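Local coordinates for protein transaminase (Bacillus megaterium, PDB 5G0A) that probably transfers amino groups between amines and carbonyl compounds with S selectivity, using pyridoxal-5'-phosphate as cofactor, at residues V310-S313 / K314-A318. Numbering follows the deposited sequence.
Sequences VLVS and KEIAA. Unlike the reference sequence in segment 314-318: Ala-318 (reference Glu).
Ser-313 closes a strand and, in the same residue, caps the helix that follows, meeting Ile-316 and Ala-317 through two separate oxygens. Its side chain takes the first bond: OG accepts from Ile-316 N at 3.2 Å, with an N-H...O angle of 163°. With OG set between its own backbone N and carbonyl carbon (chi1 68°), the hydroxyl is turned over the first turn, where it serves an amide N-H whose i-4 carbonyl belongs to the strand. The main chain supplies the second bond, from Ala-317 N to Ser-313 O at 2.9 Å, almost straight and the first i to i+4 link of helix 314-321.

The hydroxyl is also tied to water. A single water accepts from Ser-313 OG at 2.6 Å and donates to Glu-315 OE2 at 2.7 Å, bridging cap and acid; the same OE2 also bonds a triethylene glycol, probably from the crystallisation liquor. The extended glutamate begins beside the cap, its CG 3.5 Å from Ser-313 OG. Lys-314 starts away from the strand, and its NZ bonds to the carbonyl oxygens of Asp-110 and Pro-112.

Apolar packing fills the inner side of the corner. Val-312 and Ile-316 cross at about a right angle, with Val-312 CB 3.7 Å from Ile-316 CG2, while Val-312 CG2 lies 4.0 Å from Ala-317 CB. Beyond this pair, Ile-316 continues onto Ile-131 of helix 121-136 and Ile-293 of the adjoining strand, and Val-312 packs against Met-22 of the second subunit.

The axes of 310-313 and 314-318 meet at 96°, a strand-to-helix turn with a serine N-cap at the junction. It lies at the end of strand 308-313, the antiparallel member of the seven-stranded sheet in the large domain of fold-type I aminotransferases.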
ATOM      1  N   VAL B 310     -25.245   1.637  -8.901  1.00 21.02           N
ATOM      2  CA  VAL B 310     -24.839   2.854  -8.203  1.00 22.34           C
ATOM      3  C   VAL B 310     -25.597   4.027  -8.807  1.00 22.61           C
ATOM      4  O   VAL B 310     -25.787   4.093 -10.022  1.00 22.65           O
ATOM      5  CB  VAL B 310     -23.282   3.027  -8.252  1.00 23.94           C
ATOM      6  CG1 VAL B 310     -22.789   3.115  -9.692  1.00 26.82           C
ATOM      7  CG2 VAL B 310     -22.876   4.280  -7.474  1.00 24.89           C
ATOM      8  N   LEU B 311     -26.054   4.941  -7.952  1.00 21.72           N
ATOM      9  CA  LEU B 311     -26.744   6.149  -8.399  1.00 21.78           C
ATOM     10  C   LEU B 311     -25.925   7.332  -7.879  1.00 20.11           C
ATOM     11  O   LEU B 311     -25.636   7.403  -6.688  1.00 22.58           O
ATOM     12  CB  LEU B 311     -28.153   6.208  -7.821  1.00 23.28           C
ATOM     13  CG  LEU B 311     -28.922   7.543  -7.995  1.00 23.94           C
ATOM     14  CD1 LEU B 311     -29.154   7.842  -9.473  1.00 26.35           C
ATOM     15  CD2 LEU B 311     -30.236   7.463  -7.203  1.00 24.68           C
ATOM     16  N   VAL B 312     -25.528   8.196  -8.797  1.00 21.76           N
ATOM     17  CA  VAL B 312     -24.700   9.349  -8.453  1.00 22.10           C
ATOM     18  C   VAL B 312     -25.493  10.630  -8.693  1.00 23.29           C
ATOM     19  O   VAL B 312     -26.427  10.652  -9.511  1.00 23.07           O
ATOM     20  CB  VAL B 312     -23.390   9.417  -9.285  1.00 22.06           C
ATOM     21  CG1 VAL B 312     -22.587   8.109  -9.175  1.00 22.87           C
ATOM     22  CG2 VAL B 312     -23.656   9.759 -10.761  1.00 21.02           C
ATOM     23  N   SER B 313     -25.101  11.683  -7.981  1.00 23.26           N
ATOM     24  CA  SER B 313     -25.756  13.014  -8.080  1.00 23.84           C
ATOM     25  C   SER B 313     -25.656  13.631  -9.472  1.00 23.81           C
ATOM     26  O   SER B 313     -24.817  13.246 -10.284  1.00 22.52           O
ATOM     27  CB  SER B 313     -25.146  13.970  -7.041  1.00 25.91           C
ATOM     28  OG  SER B 313     -23.798  14.258  -7.388  1.00 25.84           O
ATOM     29  N   LYS B 314     -26.492  14.633  -9.736  1.00 23.20           N
ATOM     30  CA  LYS B 314     -26.422  15.357 -10.988  1.00 25.44           C
ATOM     31  C   LYS B 314     -25.031  15.953 -11.219  1.00 24.29           C
ATOM     32  O   LYS B 314     -24.531  15.938 -12.337  1.00 24.59           O
ATOM     33  CB  LYS B 314     -27.473  16.473 -10.995  1.00 27.22           C
ATOM     34  CG  LYS B 314     -28.888  15.930 -11.014  1.00 28.02           C
ATOM     35  CD  LYS B 314     -29.914  17.047 -11.182  1.00 31.47           C
ATOM     36  CE  LYS B 314     -31.271  16.469 -11.538  1.00 33.29           C
ATOM     37  NZ  LYS B 314     -31.952  15.834 -10.389  1.00 40.30           N
ATOM     38  N   GLU B 315     -24.411  16.479 -10.166  1.00 25.36           N
ATOM     39  CA  GLU B 315     -23.098  17.107 -10.346  1.00 25.99           C
ATOM     40  C   GLU B 315     -22.021  16.057 -10.672  1.00 24.59           C
ATOM     41  O   GLU B 315     -21.179  16.295 -11.517  1.00 23.78           O
ATOM     42  CB  GLU B 315     -22.704  18.035  -9.182  1.00 31.10           C
ATOM     43  CG  GLU B 315     -22.255  17.362  -7.915  1.00 33.81           C
ATOM     44  CD  GLU B 315     -21.635  18.314  -6.888  1.00 36.19           C
ATOM     45  OE1 GLU B 315     -21.470  19.545  -7.142  1.00 37.78           O
ATOM     46  OE2 GLU B 315     -21.318  17.806  -5.804  1.00 34.56           O
ATOM     47  N   ILE B 316     -22.087  14.908 -10.012  1.00 23.85           N
ATOM     48  CA  ILE B 316     -21.145  13.813 -10.319  1.00 23.17           C
ATOM     49  C   ILE B 316     -21.347  13.282 -11.739  1.00 22.34           C
ATOM     50  O   ILE B 316     -20.387  13.122 -12.506  1.00 21.98           O
ATOM     51  CB  ILE B 316     -21.186  12.704  -9.233  1.00 23.99           C
ATOM     52  CG1 ILE B 316     -20.680  13.271  -7.894  1.00 23.45           C
ATOM     53  CG2 ILE B 316     -20.360  11.493  -9.687  1.00 23.42           C
ATOM     54  CD1 ILE B 316     -20.907  12.326  -6.708  1.00 24.90           C
ATOM     55  N   ALA B 317     -22.607  13.040 -12.107  1.00 23.78           N
ATOM     56  CA  ALA B 317     -22.940  12.628 -13.474  1.00 23.88           C
ATOM     57  C   ALA B 317     -22.444  13.602 -14.539  1.00 24.84           C
ATOM     58  O   ALA B 317     -21.928  13.194 -15.566  1.00 24.44           O
ATOM     59  CB  ALA B 317     -24.438  12.401 -13.614  1.00 24.62           C
ATOM     60  N   ALA B 318     -22.590  14.904 -14.286  1.00 24.85           N
ATOM     61  CA  ALA B 318     -22.169  15.899 -15.273  1.00 26.53           C
ATOM     62  C   ALA B 318     -20.647  15.844 -15.490  1.00 24.48           C
ATOM     63  O   ALA B 318     -20.171  15.975 -16.609  1.00 25.19           O
ATOM     64  CB  ALA B 318     -22.611  17.301 -14.835  1.00 26.62           C
TER
HETATM   65  O   HOH W   1     -22.505  15.435  -5.513  1.00 32.37           O